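Local coordinates for protein nicotinate-nucleotide diphosphorylase (Carboxylating) (Streptococcus pyogenes GA06023, PDB 5HUO) that probably catalyses the conversion of quinolinate and 5-phospho-alpha-D-ribose 1-diphosphate to nicotinate ribonucleotide, carbon dioxide and diphosphate on the way to NAD(+), at residues D32-L46 / L82-E94. Residues are numbered along the deposited sequence; the frame is centred on the assembly and turned at random.
Sequences DLTPFQIDDTLKAAL and LTVFQRVFTLFDE
Arg87 grips the carboxylate of Asp39 side-on in a two-bond salt bridge: NE reaches OD1 at 2.8 Å and NH1 reaches OD2 at 2.7 Å. Both bonds are nearly straight and use the syn sides of the oxygens, with the carboxylate tilted 26° from the guanidinium plane. The arginine chain leaves with CG anti to the backbone N and bends at chi2 (61°), which turns NE and NH1 together toward the acid. Pro35 CG lies over one face of the guanidinium and Leu91 CD2 over the other, offset toward the rim; the same methyl also touches Asp39 OD2.

Beside this polar pair, Leu42 enters as a knob among Val84, Arg87, Val88 and Leu91. Its CD1 branch meets Val88 CG2 at 3.6 Å, CD2 reaches Val84 CG1, and Leu91 CD1 rests against Leu42 CB at 3.7 Å. Arg87 is the reciprocal knob, set among Pro35, Ile38, Asp39 and Leu42; Ile38 CD1 packs on its CG. One turn further on, Leu46 CD2 meets Val88 CG1 at 3.9 Å, and its CD1 approaches the Phe92 ring obliquely. At the other end, Thr83 OG1 donates to Asp32 OD1 (3.1 Å) from above the carboxylate plane, and Leu33 N shares that oxygen.

This knobs-into-holes packing sets the N-terminal helix 35-49 against helix 82-92 of the family's N-terminal domain; the axes of 35-46 and 82-92 come within 9.9 Å at a crossing angle of -66°. Phe89, pointing away, packs on Phe97 of strand 95-98, while Phe135 of helix 122-153 packs on Leu42. Asp40 bridges to Arg47 of a second subunit. The ion pair sits partly exposed beside the apolar seam of Leu42 and Leu46; its two bonds, with Pro35 and Leu91 flanking, would limit rotation of the guanidinium and probably favour an ionised Asp39.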
loop_
_atom_site.group_PDB
_atom_site.type_symbol
_atom_site.label_atom_id
_atom_site.label_comp_id
_atom_site.label_asym_id
_atom_site.label_seq_id
_atom_site.Cartn_x
_atom_site.Cartn_y
_atom_site.Cartn_z
ATOM N N ASP A 32 -1.198 2.168 -26.598
ATOM C CA ASP A 32 -2.236 1.885 -25.610
ATOM C C ASP A 32 -1.737 1.809 -24.167
ATOM O O ASP A 32 -0.556 1.608 -23.931
ATOM C CB ASP A 32 -2.938 0.579 -25.946
ATOM C CG ASP A 32 -4.423 0.642 -25.680
ATOM O OD1 ASP A 32 -4.891 1.431 -24.785
ATOM O OD2 ASP A 32 -5.120 -0.105 -26.376
ATOM N N LEU A 33 -2.629 1.977 -23.213
ATOM C CA LEU A 33 -2.275 1.865 -21.803
ATOM C C LEU A 33 -2.199 0.402 -21.371
ATOM O O LEU A 33 -3.047 -0.380 -21.756
ATOM C CB LEU A 33 -3.294 2.606 -20.925
ATOM C CG LEU A 33 -3.293 4.124 -21.024
ATOM C CD1 LEU A 33 -4.351 4.711 -20.121
ATOM C CD2 LEU A 33 -1.927 4.699 -20.688
ATOM N N THR A 34 -1.184 0.062 -20.574
ATOM C CA THR A 34 -0.878 -1.316 -20.144
ATOM C C THR A 34 -1.403 -1.682 -18.769
ATOM O O THR A 34 -1.634 -0.819 -17.961
ATOM C CB THR A 34 0.642 -1.601 -20.168
ATOM O OG1 THR A 34 1.306 -0.870 -19.142
ATOM C CG2 THR A 34 1.256 -1.193 -21.458
ATOM N N PRO A 35 -1.590 -2.969 -18.469
ATOM C CA PRO A 35 -2.137 -3.261 -17.110
ATOM C C PRO A 35 -1.238 -2.813 -15.985
ATOM O O PRO A 35 -1.695 -2.360 -14.953
ATOM C CB PRO A 35 -2.226 -4.775 -17.095
ATOM C CG PRO A 35 -2.515 -5.102 -18.506
ATOM C CD PRO A 35 -1.644 -4.192 -19.306
ATOM N N PHE A 36 0.051 -2.939 -16.185
ATOM C CA PHE A 36 0.980 -2.426 -15.209
ATOM C C PHE A 36 0.706 -0.963 -14.826
ATOM O O PHE A 36 0.840 -0.550 -13.665
ATOM C CB PHE A 36 2.385 -2.493 -15.745
ATOM C CG PHE A 36 3.336 -1.729 -14.895
ATOM C CD1 PHE A 36 3.801 -2.291 -13.716
ATOM C CD2 PHE A 36 3.726 -0.412 -15.254
ATOM C CE1 PHE A 36 4.662 -1.569 -12.911
ATOM C CE2 PHE A 36 4.579 0.311 -14.470
ATOM C CZ PHE A 36 5.034 -0.263 -13.269
ATOM N N GLN A 37 0.402 -0.173 -15.832
ATOM C CA GLN A 37 0.129 1.222 -15.629
ATOM C C GLN A 37 -1.190 1.491 -14.968
ATOM O O GLN A 37 -1.310 2.440 -14.187
ATOM C CB GLN A 37 0.089 1.935 -16.952
ATOM C CG GLN A 37 1.409 2.361 -17.536
ATOM C CD GLN A 37 1.267 2.949 -18.937
ATOM O OE1 GLN A 37 0.693 2.341 -19.805
ATOM N NE2 GLN A 37 1.842 4.129 -19.162
ATOM N N ILE A 38 -2.217 0.694 -15.280
ATOM C CA ILE A 38 -3.637 1.066 -14.872
ATOM C C ILE A 38 -4.290 0.236 -13.781
ATOM O O ILE A 38 -5.155 0.697 -13.082
ATOM C CB ILE A 38 -4.570 1.117 -16.087
ATOM C CG1 ILE A 38 -4.766 -0.290 -16.652
ATOM C CG2 ILE A 38 -4.017 2.014 -17.149
ATOM C CD1 ILE A 38 -5.763 -0.358 -17.792
ATOM N N ASP A 39 -3.801 -0.983 -13.604
ATOM C CA ASP A 39 -4.435 -1.907 -12.661
ATOM C C ASP A 39 -4.697 -1.360 -11.251
ATOM O O ASP A 39 -5.801 -1.507 -10.747
ATOM C CB ASP A 39 -3.662 -3.200 -12.566
ATOM C CG ASP A 39 -3.967 -4.159 -13.701
ATOM O OD1 ASP A 39 -4.579 -3.769 -14.718
ATOM O OD2 ASP A 39 -3.539 -5.348 -13.573
ATOM N N ASP A 40 -3.697 -0.764 -10.597
ATOM C CA ASP A 40 -3.896 -0.302 -9.211
ATOM C C ASP A 40 -4.974 0.720 -9.106
ATOM O O ASP A 40 -5.766 0.688 -8.171
ATOM C CB ASP A 40 -2.634 0.238 -8.602
ATOM C CG ASP A 40 -1.661 -0.859 -8.228
ATOM O OD1 ASP A 40 -2.097 -2.001 -7.884
ATOM O OD2 ASP A 40 -0.434 -0.602 -8.322
ATOM N N THR A 41 -5.034 1.596 -10.096
ATOM C CA THR A 41 -6.049 2.670 -10.174
ATOM C C THR A 41 -7.452 2.116 -10.367
ATOM O O THR A 41 -8.405 2.533 -9.692
ATOM C CB THR A 41 -5.762 3.603 -11.370
ATOM O OG1 THR A 41 -4.491 4.185 -11.238
ATOM C CG2 THR A 41 -6.740 4.674 -11.459
ATOM N N LEU A 42 -7.585 1.152 -11.272
ATOM C CA LEU A 42 -8.903 0.515 -11.514
ATOM C C LEU A 42 -9.399 -0.313 -10.325
ATOM O O LEU A 42 -10.550 -0.246 -9.952
ATOM C CB LEU A 42 -8.890 -0.368 -12.743
ATOM C CG LEU A 42 -8.427 0.183 -14.102
ATOM C CD1 LEU A 42 -9.029 -0.626 -15.215
ATOM C CD2 LEU A 42 -8.739 1.608 -14.309
ATOM N N LYS A 43 -8.486 -1.033 -9.686
ATOM C CA LYS A 43 -8.839 -1.730 -8.472
ATOM C C LYS A 43 -9.386 -0.757 -7.430
ATOM O O LYS A 43 -10.379 -1.033 -6.764
ATOM C CB LYS A 43 -7.671 -2.486 -7.897
ATOM C CG LYS A 43 -7.411 -3.747 -8.670
ATOM C CD LYS A 43 -6.441 -4.648 -7.915
ATOM C CE LYS A 43 -5.198 -4.936 -8.713
ATOM N NZ LYS A 43 -4.577 -6.168 -8.171
ATOM N N ALA A 44 -8.679 0.345 -7.239
ATOM C CA ALA A 44 -9.071 1.296 -6.235
ATOM C C ALA A 44 -10.470 1.770 -6.530
ATOM O O ALA A 44 -11.285 2.001 -5.626
ATOM C CB ALA A 44 -8.081 2.446 -6.176
ATOM N N ALA A 45 -10.719 1.951 -7.804
ATOM C CA ALA A 45 -11.993 2.487 -8.252
ATOM C C ALA A 45 -13.133 1.509 -7.983
ATOM O O ALA A 45 -14.253 1.921 -7.633
ATOM C CB ALA A 45 -11.942 2.871 -9.740
ATOM N N LEU A 46 -12.848 0.239 -8.212
ATOM C CA LEU A 46 -13.815 -0.826 -7.961
ATOM C C LEU A 46 -14.136 -0.912 -6.490
ATOM O O LEU A 46 -15.290 -1.036 -6.101
ATOM C CB LEU A 46 -13.288 -2.164 -8.405
ATOM C CG LEU A 46 -13.474 -2.409 -9.912
ATOM C CD1 LEU A 46 -12.817 -3.680 -10.365
ATOM C CD2 LEU A 46 -14.954 -2.447 -10.269
ATOM N N LEU A 82 -11.001 2.493 -24.389
ATOM C CA LEU A 82 -11.699 1.204 -24.610
ATOM C C LEU A 82 -11.041 0.013 -23.858
ATOM O O LEU A 82 -11.729 -0.778 -23.277
ATOM C CB LEU A 82 -11.730 0.871 -26.091
ATOM C CG LEU A 82 -12.591 -0.346 -26.443
ATOM C CD1 LEU A 82 -14.073 -0.031 -26.217
ATOM C CD2 LEU A 82 -12.389 -0.752 -27.888
ATOM N N THR A 83 -9.710 -0.072 -23.871
ATOM C CA THR A 83 -9.059 -1.168 -23.204
ATOM C C THR A 83 -9.085 -0.915 -21.702
ATOM O O THR A 83 -9.011 -1.888 -20.913
ATOM C CB THR A 83 -7.624 -1.465 -23.669
ATOM O OG1 THR A 83 -6.787 -0.450 -23.232
ATOM C CG2 THR A 83 -7.516 -1.531 -25.117
ATOM N N VAL A 84 -9.184 0.350 -21.302
ATOM C CA VAL A 84 -9.362 0.646 -19.882
ATOM C C VAL A 84 -10.710 0.141 -19.381
ATOM O O VAL A 84 -10.841 -0.534 -18.390
ATOM C CB VAL A 84 -9.329 2.130 -19.604
ATOM C CG1 VAL A 84 -9.563 2.391 -18.148
ATOM C CG2 VAL A 84 -7.996 2.706 -19.965
ATOM N N PHE A 85 -11.720 0.477 -20.160
ATOM C CA PHE A 85 -13.111 -0.036 -19.974
ATOM C C PHE A 85 -13.134 -1.554 -19.804
ATOM O O PHE A 85 -13.678 -2.077 -18.845
ATOM C CB PHE A 85 -13.981 0.353 -21.174
ATOM C CG PHE A 85 -15.325 -0.284 -21.179
ATOM C CD1 PHE A 85 -16.385 0.316 -20.548
ATOM C CD2 PHE A 85 -15.536 -1.471 -21.837
ATOM C CE1 PHE A 85 -17.633 -0.294 -20.551
ATOM C CE2 PHE A 85 -16.778 -2.052 -21.893
ATOM C CZ PHE A 85 -17.831 -1.483 -21.239
ATOM N N GLN A 86 -12.463 -2.214 -20.720
ATOM C CA GLN A 86 -12.407 -3.675 -20.701
ATOM C C GLN A 86 -11.749 -4.224 -19.427
ATOM O O GLN A 86 -12.161 -5.241 -18.868
ATOM C CB GLN A 86 -11.658 -4.218 -21.936
ATOM C CG GLN A 86 -12.429 -3.974 -23.203
ATOM C CD GLN A 86 -11.780 -4.551 -24.437
ATOM O OE1 GLN A 86 -11.361 -3.804 -25.325
ATOM N NE2 GLN A 86 -11.674 -5.859 -24.507
ATOM N N ARG A 87 -10.673 -3.557 -19.034
ATOM C CA ARG A 87 -9.813 -4.051 -17.938
ATOM C C ARG A 87 -10.536 -4.040 -16.606
ATOM O O ARG A 87 -10.316 -4.872 -15.769
ATOM C CB ARG A 87 -8.513 -3.229 -17.878
ATOM C CG ARG A 87 -7.521 -3.755 -16.870
ATOM C CD ARG A 87 -7.080 -5.163 -17.167
ATOM N NE ARG A 87 -6.065 -5.603 -16.247
ATOM C CZ ARG A 87 -5.821 -6.871 -15.915
ATOM N NH1 ARG A 87 -4.912 -7.168 -15.014
ATOM N NH2 ARG A 87 -6.463 -7.858 -16.447
ATOM N N VAL A 88 -11.450 -3.121 -16.452
ATOM C CA VAL A 88 -12.261 -3.071 -15.229
ATOM C C VAL A 88 -12.973 -4.410 -15.020
ATOM O O VAL A 88 -13.004 -4.942 -13.901
ATOM C CB VAL A 88 -13.301 -1.955 -15.260
ATOM C CG1 VAL A 88 -14.207 -2.026 -14.051
ATOM C CG2 VAL A 88 -12.641 -0.601 -15.299
ATOM N N PHE A 89 -13.545 -4.947 -16.088
ATOM C CA PHE A 89 -14.271 -6.265 -16.014
ATOM C C PHE A 89 -13.322 -7.417 -15.744
ATOM O O PHE A 89 -13.544 -8.241 -14.921
ATOM C CB PHE A 89 -15.036 -6.567 -17.299
ATOM C CG PHE A 89 -16.123 -5.598 -17.594
ATOM C CD1 PHE A 89 -17.374 -5.767 -17.067
ATOM C CD2 PHE A 89 -15.873 -4.467 -18.370
ATOM C CE1 PHE A 89 -18.371 -4.835 -17.296
ATOM C CE2 PHE A 89 -16.861 -3.529 -18.615
ATOM C CZ PHE A 89 -18.116 -3.731 -18.086
ATOM N N THR A 90 -12.226 -7.392 -16.438
ATOM C CA THR A 90 -11.228 -8.449 -16.407
ATOM C C THR A 90 -10.468 -8.612 -15.075
ATOM O O THR A 90 -10.083 -9.704 -14.705
ATOM C CB THR A 90 -10.254 -8.198 -17.549
ATOM O OG1 THR A 90 -10.945 -8.508 -18.745
ATOM C CG2 THR A 90 -9.132 -9.081 -17.496
ATOM N N LEU A 91 -10.223 -7.517 -14.380
ATOM C CA LEU A 91 -9.695 -7.574 -13.011
ATOM C C LEU A 91 -10.677 -8.176 -11.996
ATOM O O LEU A 91 -10.273 -8.811 -11.030
ATOM C CB LEU A 91 -9.404 -6.191 -12.517
ATOM C CG LEU A 91 -8.201 -5.501 -13.114
ATOM C CD1 LEU A 91 -8.246 -4.045 -12.671
ATOM C CD2 LEU A 91 -6.918 -6.154 -12.646
ATOM N N PHE A 92 -11.960 -7.989 -12.264
ATOM C CA PHE A 92 -13.040 -8.441 -11.382
ATOM C C PHE A 92 -13.431 -9.916 -11.567
ATOM O O PHE A 92 -13.712 -10.619 -10.597
ATOM C CB PHE A 92 -14.272 -7.580 -11.623
ATOM C CG PHE A 92 -15.344 -7.707 -10.567
ATOM C CD1 PHE A 92 -15.299 -6.953 -9.403
ATOM C CD2 PHE A 92 -16.409 -8.560 -10.761
ATOM C CE1 PHE A 92 -16.289 -7.072 -8.425
ATOM C CE2 PHE A 92 -17.406 -8.687 -9.801
ATOM C CZ PHE A 92 -17.354 -7.939 -8.623
ATOM N N ASP A 93 -13.445 -10.373 -12.803
ATOM C CA ASP A 93 -13.954 -11.694 -13.114
ATOM C C ASP A 93 -13.510 -12.124 -14.510
ATOM O O ASP A 93 -12.792 -11.430 -15.173
ATOM C CB ASP A 93 -15.498 -11.695 -12.961
ATOM C CG ASP A 93 -16.102 -13.111 -12.886
ATOM O OD1 ASP A 93 -15.375 -14.052 -12.480
ATOM O OD2 ASP A 93 -17.248 -13.323 -13.325
ATOM N N GLU A 94 -13.935 -13.311 -14.916
ATOM C CA GLU A 94 -13.641 -13.834 -16.244
ATOM C C GLU A 94 -14.698 -13.315 -17.180
ATOM O O GLU A 94 -15.884 -13.611 -17.041
ATOM C CB GLU A 94 -13.628 -15.337 -16.256
ATOM C CG GLU A 94 -12.385 -15.935 -15.633
ATOM C CD GLU A 94 -11.873 -17.151 -16.391
ATOM O OE1 GLU A 94 -11.331 -18.057 -15.732
ATOM O OE2 GLU A 94 -11.984 -17.212 -17.645
#